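Local atomic coordinates of glycosyltransferase (Streptomyces viridochromogenes, PDB entry 2IUY), a protein that probably transfers a sugar from a nucleotide donor with retention of configuration, as a family GT4 enzyme involved in the biosynthesis of the antibiotic avilamycin A. Residues K5-N10 against R78-A83; A37-G42 against H89-G94; G71-I76 against G93-P98. All coordinates share one frame; numbering follows the deposited sequence.

Interaction 1 (K5-N10 against R78-A83); sequences KVALVN and RWLRTA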
loop_
_atom_site.group_PDB
_atom_site.type_symbol
_atom_site.label_atom_id
_atom_site.label_comp_id
_atom_site.label_asym_id
_atom_site.label_seq_id
_atom_site.Cartn_x
_atom_site.Cartn_y
_atom_site.Cartn_z
ATOM N N LYS A 5 -7.554 12.825 19.211
ATOM C CA LYS A 5 -6.997 11.551 19.645
ATOM C C LYS A 5 -7.521 10.518 18.683
ATOM O O LYS A 5 -8.724 10.381 18.539
ATOM C CB LYS A 5 -7.350 11.239 21.101
ATOM C CG LYS A 5 -6.856 12.360 22.070
ATOM C CD LYS A 5 -6.594 11.788 23.434
ATOM C CE LYS A 5 -7.699 11.912 24.418
ATOM N NZ LYS A 5 -7.352 11.064 25.676
ATOM N N VAL A 6 -6.609 9.879 17.942
ATOM C CA VAL A 6 -7.005 8.975 16.845
ATOM C C VAL A 6 -6.506 7.565 17.176
ATOM O O VAL A 6 -5.298 7.352 17.402
ATOM C CB VAL A 6 -6.482 9.396 15.440
ATOM C CG1 VAL A 6 -7.062 8.444 14.298
ATOM C CG2 VAL A 6 -6.733 10.928 15.106
ATOM N N ALA A 7 -7.434 6.622 17.258
ATOM C CA ALA A 7 -7.086 5.214 17.384
ATOM C C ALA A 7 -6.992 4.654 15.982
ATOM O O ALA A 7 -8.001 4.632 15.271
ATOM C CB ALA A 7 -8.133 4.470 18.185
ATOM N N LEU A 8 -5.772 4.250 15.581
ATOM C CA LEU A 8 -5.490 3.691 14.255
ATOM C C LEU A 8 -5.370 2.215 14.419
ATOM O O LEU A 8 -4.472 1.795 15.136
ATOM C CB LEU A 8 -4.142 4.155 13.695
ATOM C CG LEU A 8 -4.003 5.482 12.980
ATOM C CD1 LEU A 8 -2.507 5.628 12.496
ATOM C CD2 LEU A 8 -5.064 5.613 11.847
ATOM N N VAL A 9 -6.224 1.436 13.733
ATOM C CA VAL A 9 -6.280 0.001 13.962
ATOM C C VAL A 9 -5.653 -0.628 12.772
ATOM O O VAL A 9 -6.214 -0.611 11.669
ATOM C CB VAL A 9 -7.757 -0.581 14.194
ATOM C CG1 VAL A 9 -7.684 -2.001 14.773
ATOM C CG2 VAL A 9 -8.553 0.291 15.185
ATOM N N ASN A 10 -4.453 -1.159 12.994
ATOM C CA ASN A 10 -3.739 -1.936 12.007
ATOM C C ASN A 10 -4.399 -3.288 11.927
ATOM O O ASN A 10 -5.029 -3.732 12.898
ATOM C CB ASN A 10 -2.285 -2.140 12.474
ATOM C CG ASN A 10 -1.466 -2.945 11.502
ATOM O OD1 ASN A 10 -1.480 -2.673 10.303
ATOM N ND2 ASN A 10 -0.716 -3.918 12.007
ATOM N N ARG A 78 -11.820 -4.725 23.408
ATOM C CA ARG A 78 -11.908 -4.439 24.825
ATOM C C ARG A 78 -11.376 -3.061 25.110
ATOM O O ARG A 78 -12.018 -2.314 25.851
ATOM C CB ARG A 78 -11.162 -5.509 25.613
ATOM C CG ARG A 78 -11.253 -5.432 27.137
ATOM C CD ARG A 78 -10.802 -6.753 27.738
ATOM N NE ARG A 78 -11.653 -7.850 27.246
ATOM C CZ ARG A 78 -11.221 -8.945 26.609
ATOM N NH1 ARG A 78 -9.909 -9.147 26.394
ATOM N NH2 ARG A 78 -12.111 -9.853 26.200
ATOM N N TRP A 79 -10.230 -2.722 24.500
ATOM C CA TRP A 79 -9.545 -1.432 24.654
ATOM C C TRP A 79 -10.360 -0.252 24.111
ATOM O O TRP A 79 -10.470 0.788 24.761
ATOM C CB TRP A 79 -8.148 -1.450 23.985
ATOM C CG TRP A 79 -7.325 -0.216 24.349
ATOM C CD1 TRP A 79 -6.493 -0.051 25.456
ATOM C CD2 TRP A 79 -7.275 1.044 23.631
ATOM N NE1 TRP A 79 -5.949 1.217 25.447
ATOM C CE2 TRP A 79 -6.409 1.902 24.345
ATOM C CE3 TRP A 79 -7.875 1.519 22.449
ATOM C CZ2 TRP A 79 -6.139 3.217 23.925
ATOM C CZ3 TRP A 79 -7.597 2.831 22.035
ATOM C CH2 TRP A 79 -6.747 3.660 22.785
ATOM N N LEU A 80 -10.894 -0.428 22.900
ATOM C CA LEU A 80 -11.750 0.573 22.229
ATOM C C LEU A 80 -13.042 0.920 22.994
ATOM O O LEU A 80 -13.516 2.062 22.942
ATOM C CB LEU A 80 -12.085 0.107 20.788
ATOM C CG LEU A 80 -10.924 0.085 19.782
ATOM C CD1 LEU A 80 -11.411 -0.494 18.434
ATOM C CD2 LEU A 80 -10.303 1.467 19.608
ATOM N N ARG A 81 -13.615 -0.059 23.698
ATOM C CA ARG A 81 -14.837 0.153 24.459
ATOM C C ARG A 81 -14.681 1.205 25.577
ATOM O O ARG A 81 -15.611 1.939 25.890
ATOM C CB ARG A 81 -15.349 -1.197 25.018
ATOM C CG ARG A 81 -16.757 -1.105 25.634
ATOM C CD ARG A 81 -17.366 -2.493 25.998
ATOM N NE ARG A 81 -18.210 -3.062 24.918
ATOM C CZ ARG A 81 -19.505 -2.783 24.673
ATOM N NH1 ARG A 81 -20.234 -1.907 25.411
ATOM N NH2 ARG A 81 -20.105 -3.421 23.650
ATOM N N THR A 82 -13.499 1.295 26.161
ATOM C CA THR A 82 -13.282 2.200 27.292
ATOM C C THR A 82 -12.366 3.389 26.969
ATOM O O THR A 82 -12.131 4.254 27.834
ATOM C CB THR A 82 -12.710 1.425 28.500
ATOM O OG1 THR A 82 -11.420 0.880 28.165
ATOM C CG2 THR A 82 -13.685 0.287 28.914
ATOM N N ALA A 83 -11.877 3.425 25.721
ATOM C CA ALA A 83 -10.896 4.422 25.268
ATOM C C ALA A 83 -11.542 5.778 25.194
ATOM O O ALA A 83 -12.701 5.921 24.772
ATOM C CB ALA A 83 -10.264 4.048 23.901
#
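A7 and V9 on strand 5-9 meet L80 and W79 on helix 73-82, where a helix packs on the parallel sheet of the first Rossmann-like domain of this GT-B fold. The axes of strand 5-9 and helical segment 78-82 run at 163°, 11.3 Å apart at closest approach, as expected where chain direction reverses between helix and strand. L80 gives the larger share on the helix side. From CB its chain leaves with CG anti to the carbonyl carbon (chi1 -69°), which sends the isobutyl group down onto the strand, and its two methyls then divide the work. CD2 lies 4.0 Å from A7 CB, while CD1 reaches V9 CG2 at 4.4 Å, a looser touch. A branched leucine suits this place because one residue can span two strand positions on the same face of the sheet. A7 is small enough to let the helix come close: its CA is 8.2 Å from the CA of L80. L53 and V88, on the strands flanking 5-9, also touch L80 and extend the same apolar layer. W79 reaches in beside it; A83 CB sits over the rim of one indole face. A7 CB lies at the indole's edge, near its plane, 4.2 Å from W79 CZ3.

Interaction 2 (A37-G42 against H89-G94); sequences ANLMDG and HDHSGG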
loop_
_atom_site.group_PDB
_atom_site.type_symbol
_atom_site.label_atom_id
_atom_site.label_comp_id
_atom_site.label_asym_id
_atom_site.label_seq_id
_atom_site.Cartn_x
_atom_site.Cartn_y
_atom_site.Cartn_z
ATOM N N ALA A 37 1.806 3.231 8.872
ATOM C CA ALA A 37 3.016 3.941 9.252
ATOM C C ALA A 37 3.078 5.352 8.617
ATOM O O ALA A 37 3.346 6.327 9.308
ATOM C CB ALA A 37 4.266 3.098 8.878
ATOM N N ASN A 38 2.811 5.434 7.320
ATOM C CA ASN A 38 2.897 6.650 6.567
ATOM C C ASN A 38 1.753 7.610 6.949
ATOM O O ASN A 38 1.967 8.845 7.101
ATOM C CB ASN A 38 2.851 6.355 5.031
ATOM C CG ASN A 38 4.175 5.821 4.501
ATOM O OD1 ASN A 38 5.229 6.472 4.621
ATOM N ND2 ASN A 38 4.118 4.660 3.855
ATOM N N LEU A 39 0.565 7.034 7.099
ATOM C CA LEU A 39 -0.609 7.749 7.641
ATOM C C LEU A 39 -0.334 8.348 9.024
ATOM O O LEU A 39 -0.588 9.531 9.277
ATOM C CB LEU A 39 -1.880 6.854 7.666
ATOM C CG LEU A 39 -3.124 7.592 8.234
ATOM C CD1 LEU A 39 -3.369 8.955 7.517
ATOM C CD2 LEU A 39 -4.391 6.787 8.253
HETATM N N MSE A 40 0.163 7.502 9.904
HETATM C CA MSE A 40 0.463 7.860 11.273
HETATM C C MSE A 40 1.451 9.043 11.365
HETATM O O MSE A 40 1.319 9.900 12.224
HETATM C CB MSE A 40 1.047 6.614 11.932
HETATM C CG MSE A 40 1.711 6.825 13.250
HETATM SE SE MSE A 40 2.422 5.083 13.809
HETATM C CE MSE A 40 4.129 5.107 12.801
ATOM N N ASP A 41 2.474 9.035 10.503
ATOM C CA ASP A 41 3.497 10.091 10.463
ATOM C C ASP A 41 2.818 11.404 10.107
ATOM O O ASP A 41 3.098 12.437 10.704
ATOM C CB ASP A 41 4.535 9.800 9.378
ATOM C CG ASP A 41 5.482 8.683 9.743
ATOM O OD1 ASP A 41 5.369 8.108 10.856
ATOM O OD2 ASP A 41 6.337 8.376 8.877
ATOM N N GLY A 42 1.933 11.369 9.115
ATOM C CA GLY A 42 1.133 12.581 8.735
ATOM C C GLY A 42 0.337 13.174 9.903
ATOM O O GLY A 42 0.434 14.386 10.170
ATOM N N HIS A 89 -10.092 4.722 13.520
ATOM C CA HIS A 89 -9.835 4.617 12.102
ATOM C C HIS A 89 -9.271 3.230 11.815
ATOM O O HIS A 89 -8.090 2.951 12.096
ATOM C CB HIS A 89 -8.861 5.752 11.698
ATOM C CG HIS A 89 -8.603 5.848 10.228
ATOM N ND1 HIS A 89 -7.832 6.857 9.686
ATOM C CD2 HIS A 89 -8.970 5.054 9.190
ATOM C CE1 HIS A 89 -7.779 6.708 8.370
ATOM N NE2 HIS A 89 -8.449 5.614 8.048
ATOM N N ASP A 90 -10.156 2.374 11.289
ATOM C CA ASP A 90 -9.927 0.990 11.007
ATOM C C ASP A 90 -9.242 0.776 9.658
ATOM O O ASP A 90 -9.693 1.243 8.625
ATOM C CB ASP A 90 -11.245 0.159 11.105
ATOM C CG ASP A 90 -10.980 -1.356 11.018
ATOM O OD1 ASP A 90 -9.923 -1.788 11.537
ATOM O OD2 ASP A 90 -11.759 -2.108 10.384
ATOM N N HIS A 91 -8.120 0.052 9.702
ATOM C CA HIS A 91 -7.430 -0.413 8.501
ATOM C C HIS A 91 -7.456 -1.922 8.386
ATOM O O HIS A 91 -6.843 -2.447 7.496
ATOM C CB HIS A 91 -5.957 0.044 8.530
ATOM C CG HIS A 91 -5.812 1.531 8.414
ATOM N ND1 HIS A 91 -5.561 2.161 7.219
ATOM C CD2 HIS A 91 -5.959 2.510 9.341
ATOM C CE1 HIS A 91 -5.493 3.464 7.424
ATOM N NE2 HIS A 91 -5.725 3.701 8.706
ATOM N N SER A 92 -8.112 -2.620 9.319
ATOM C CA SER A 92 -8.091 -4.095 9.383
ATOM C C SER A 92 -9.073 -4.810 8.438
ATOM O O SER A 92 -9.073 -6.029 8.399
ATOM C CB SER A 92 -8.425 -4.553 10.794
ATOM O OG SER A 92 -9.805 -4.410 11.016
ATOM N N GLY A 93 -9.930 -4.069 7.736
ATOM C CA GLY A 93 -11.016 -4.662 6.961
ATOM C C GLY A 93 -12.148 -5.139 7.843
ATOM O O GLY A 93 -12.886 -6.051 7.487
ATOM N N GLY A 94 -12.308 -4.532 9.006
ATOM C CA GLY A 94 -13.470 -4.825 9.792
ATOM C C GLY A 94 -13.353 -5.946 10.800
ATOM O O GLY A 94 -14.368 -6.526 11.207
#
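L39 of helix 31-45 faces the end of strand 87-90, where the backbone leaves the sheet, and its CA stays 10.7 Å from that of H91, so long side chains must bridge the gap. This is the C-terminal end of the strands of the parallel sheet in the N-terminal Rossmann-like domain of the GT-B fold. L39 puts CG anti to its backbone N (chi1 -180°), extending the chain toward two imidazoles. Its CD2 methyl does all the touching: it lies obliquely to the H89 ring, 3.4 Å from H89 CE1, and 3.4 Å from H91 NE2, near the plane of that ring at its edge. The histidines pack together too, with H91 NE2 above one face of H89 toward the rim. Histidine suits position 89 because ND1 bonds Y332 OH and NE2 bonds S110 OG while CE1 packs on the methyl; H91 ND1 bonds H112 NE2. At the last residue of the strand, D90 organises the turn that follows. Its OD1 accepts S92 N in an Asx turn, from above the carboxylate plane, and takes the S92 hydroxyl on its syn lone pair. G94 has backbone angles (91°/24°) suited to a residue without CB, and its N reaches D90 OD2 at 2.8 Å.

Interaction 3 (G71-I76 against G93-P98); sequences GEPEEI and GGVIGP
P73 and V95 touch where the start of helix 73-82 meets the loop that follows strand 87-90, on the outer side of the N-terminal Rossmann-like domain. V95 sets CG1 anti to its backbone N (chi1 150°, about 30° short of fully extended), and this methyl meets the pyrrolidine ring on two carbons at once: V95 CG1 is 3.6 Å from P73 CB and equally near P73 CG. The two side chains meet at a slant. Proline fits the first turn of a helix, where its nitrogen need not donate a hydrogen bond and its rigid ring offers a ready apolar surface; E72 before it is the N-cap residue.

Deeper in, I76 and I96 pack at about a right angle, with I76 CG2 3.9 Å from I96 CG2. On I76 that methyl lies anti to the backbone N. I96 holds CG1 in the crowded position, between its backbone N and carbonyl carbon (chi1 52°), which leaves CG2 facing the helix, also 4.1 Å from P73 O. V88 and F107 of the sheet and L80 of the helix also touch I96, whereas the proline-valine pair is only partly covered.

The contact is apolar, methyl on ring and methyl on methyl, with the P73 carbonyl oxygen touching I96 CG2 besides. The fit therefore depends on shape and on exclusion of water, and with no ionisable group among the four touching side chains it should depend little on pH.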
loop_
_atom_site.group_PDB
_atom_site.type_symbol
_atom_site.label_atom_id
_atom_site.label_comp_id
_atom_site.label_asym_id
_atom_site.label_seq_id
_atom_site.Cartn_x
_atom_site.Cartn_y
_atom_site.Cartn_z
ATOM N N GLY A 71 -2.995 -6.851 20.491
ATOM C CA GLY A 71 -2.719 -7.538 19.256
ATOM C C GLY A 71 -3.980 -8.165 18.747
ATOM O O GLY A 71 -4.434 -7.811 17.674
ATOM N N GLU A 72 -4.583 -9.086 19.493
ATOM C CA GLU A 72 -5.718 -9.772 18.885
ATOM C C GLU A 72 -7.000 -8.958 18.893
ATOM O O GLU A 72 -7.119 -8.046 19.667
ATOM C CB GLU A 72 -5.924 -11.196 19.369
ATOM C CG GLU A 72 -5.648 -11.427 20.781
ATOM C CD GLU A 72 -5.283 -12.871 20.944
ATOM O OE1 GLU A 72 -4.290 -13.299 20.299
ATOM O OE2 GLU A 72 -6.002 -13.583 21.692
ATOM N N PRO A 73 -7.930 -9.289 17.975
ATOM C CA PRO A 73 -9.204 -8.596 17.810
ATOM C C PRO A 73 -9.925 -8.343 19.138
ATOM O O PRO A 73 -10.364 -7.229 19.353
ATOM C CB PRO A 73 -9.989 -9.523 16.889
ATOM C CG PRO A 73 -8.869 -10.153 16.030
ATOM C CD PRO A 73 -7.753 -10.372 16.979
ATOM N N GLU A 74 -10.004 -9.338 20.014
ATOM C CA GLU A 74 -10.763 -9.226 21.268
ATOM C C GLU A 74 -10.165 -8.206 22.217
ATOM O O GLU A 74 -10.888 -7.478 22.882
ATOM C CB GLU A 74 -10.877 -10.609 21.971
ATOM C CG GLU A 74 -10.014 -11.734 21.304
ATOM C CD GLU A 74 -9.242 -12.626 22.291
ATOM O OE1 GLU A 74 -9.029 -13.809 21.935
ATOM O OE2 GLU A 74 -8.843 -12.156 23.400
ATOM N N GLU A 75 -8.837 -8.172 22.279
ATOM C CA GLU A 75 -8.086 -7.190 23.077
ATOM C C GLU A 75 -8.245 -5.784 22.517
ATOM O O GLU A 75 -8.298 -4.824 23.282
ATOM C CB GLU A 75 -6.581 -7.522 23.068
ATOM C CG GLU A 75 -6.179 -8.615 24.025
ATOM C CD GLU A 75 -4.921 -9.382 23.609
ATOM O OE1 GLU A 75 -4.958 -10.617 23.841
ATOM O OE2 GLU A 75 -3.924 -8.801 23.065
ATOM N N ILE A 76 -8.257 -5.674 21.185
ATOM C CA ILE A 76 -8.466 -4.409 20.528
ATOM C C ILE A 76 -9.907 -3.925 20.829
ATOM O O ILE A 76 -10.087 -2.773 21.174
ATOM C CB ILE A 76 -8.214 -4.456 18.979
ATOM C CG1 ILE A 76 -6.764 -4.837 18.633
ATOM C CG2 ILE A 76 -8.582 -3.100 18.330
ATOM C CD1 ILE A 76 -6.601 -5.234 17.111
ATOM N N GLY A 93 -9.930 -4.069 7.736
ATOM C CA GLY A 93 -11.016 -4.662 6.961
ATOM C C GLY A 93 -12.148 -5.139 7.843
ATOM O O GLY A 93 -12.886 -6.051 7.487
ATOM N N GLY A 94 -12.308 -4.532 9.006
ATOM C CA GLY A 94 -13.470 -4.825 9.792
ATOM C C GLY A 94 -13.353 -5.946 10.800
ATOM O O GLY A 94 -14.368 -6.526 11.207
ATOM N N VAL A 95 -12.127 -6.225 11.234
ATOM C CA VAL A 95 -11.882 -7.033 12.438
ATOM C C VAL A 95 -12.558 -6.384 13.659
ATOM O O VAL A 95 -12.970 -7.050 14.620
ATOM C CB VAL A 95 -10.366 -7.166 12.635
ATOM C CG1 VAL A 95 -9.977 -7.307 14.082
ATOM C CG2 VAL A 95 -9.764 -8.245 11.751
ATOM N N ILE A 96 -12.676 -5.064 13.639
ATOM C CA ILE A 96 -13.474 -4.376 14.659
ATOM C C ILE A 96 -14.577 -3.542 13.953
ATOM O O ILE A 96 -14.577 -3.426 12.743
ATOM C CB ILE A 96 -12.567 -3.590 15.645
ATOM C CG1 ILE A 96 -11.590 -2.656 14.906
ATOM C CG2 ILE A 96 -11.748 -4.561 16.529
ATOM C CD1 ILE A 96 -12.159 -1.294 14.563
ATOM N N GLY A 97 -15.529 -2.997 14.694
ATOM C CA GLY A 97 -16.640 -2.284 14.074
ATOM C C GLY A 97 -17.075 -1.169 14.981
ATOM O O GLY A 97 -16.482 -0.989 16.034
ATOM N N PRO A 98 -18.065 -0.369 14.572
ATOM C CA PRO A 98 -18.544 0.719 15.432
ATOM C C PRO A 98 -19.283 0.329 16.731
ATOM O O PRO A 98 -19.360 1.152 17.642
ATOM C CB PRO A 98 -19.475 1.519 14.496
ATOM C CG PRO A 98 -19.954 0.569 13.496
ATOM C CD PRO A 98 -18.727 -0.358 13.257
#

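How the interactions relate
All three contacts lie in the N-terminal domain, built on the sheet ordered 65-67, 49-53, 5-9, 87-90, 106-111, 123-125. Interactions 1 and 3 share helix 73-82, their centres 9 Å apart; V9 touches I76 and I96, and L80 touches I96, making one continuous apolar layer. Interaction 2, on helix 31-45, lies 12 Å from interaction 1 and 13 Å from interaction 3; backbone bonds A7-H89 and V9-H91 tie it to interaction 1. Segments of interaction 1 alternate along the chain with those of 2 and 3, which both end on one stretch, sharing G93 and G94. L39 is about 10 Å from UDP-binding T256, side chain to side chain: interaction 2 lies near that site without lining it, while 1 and 3 are packing away from it.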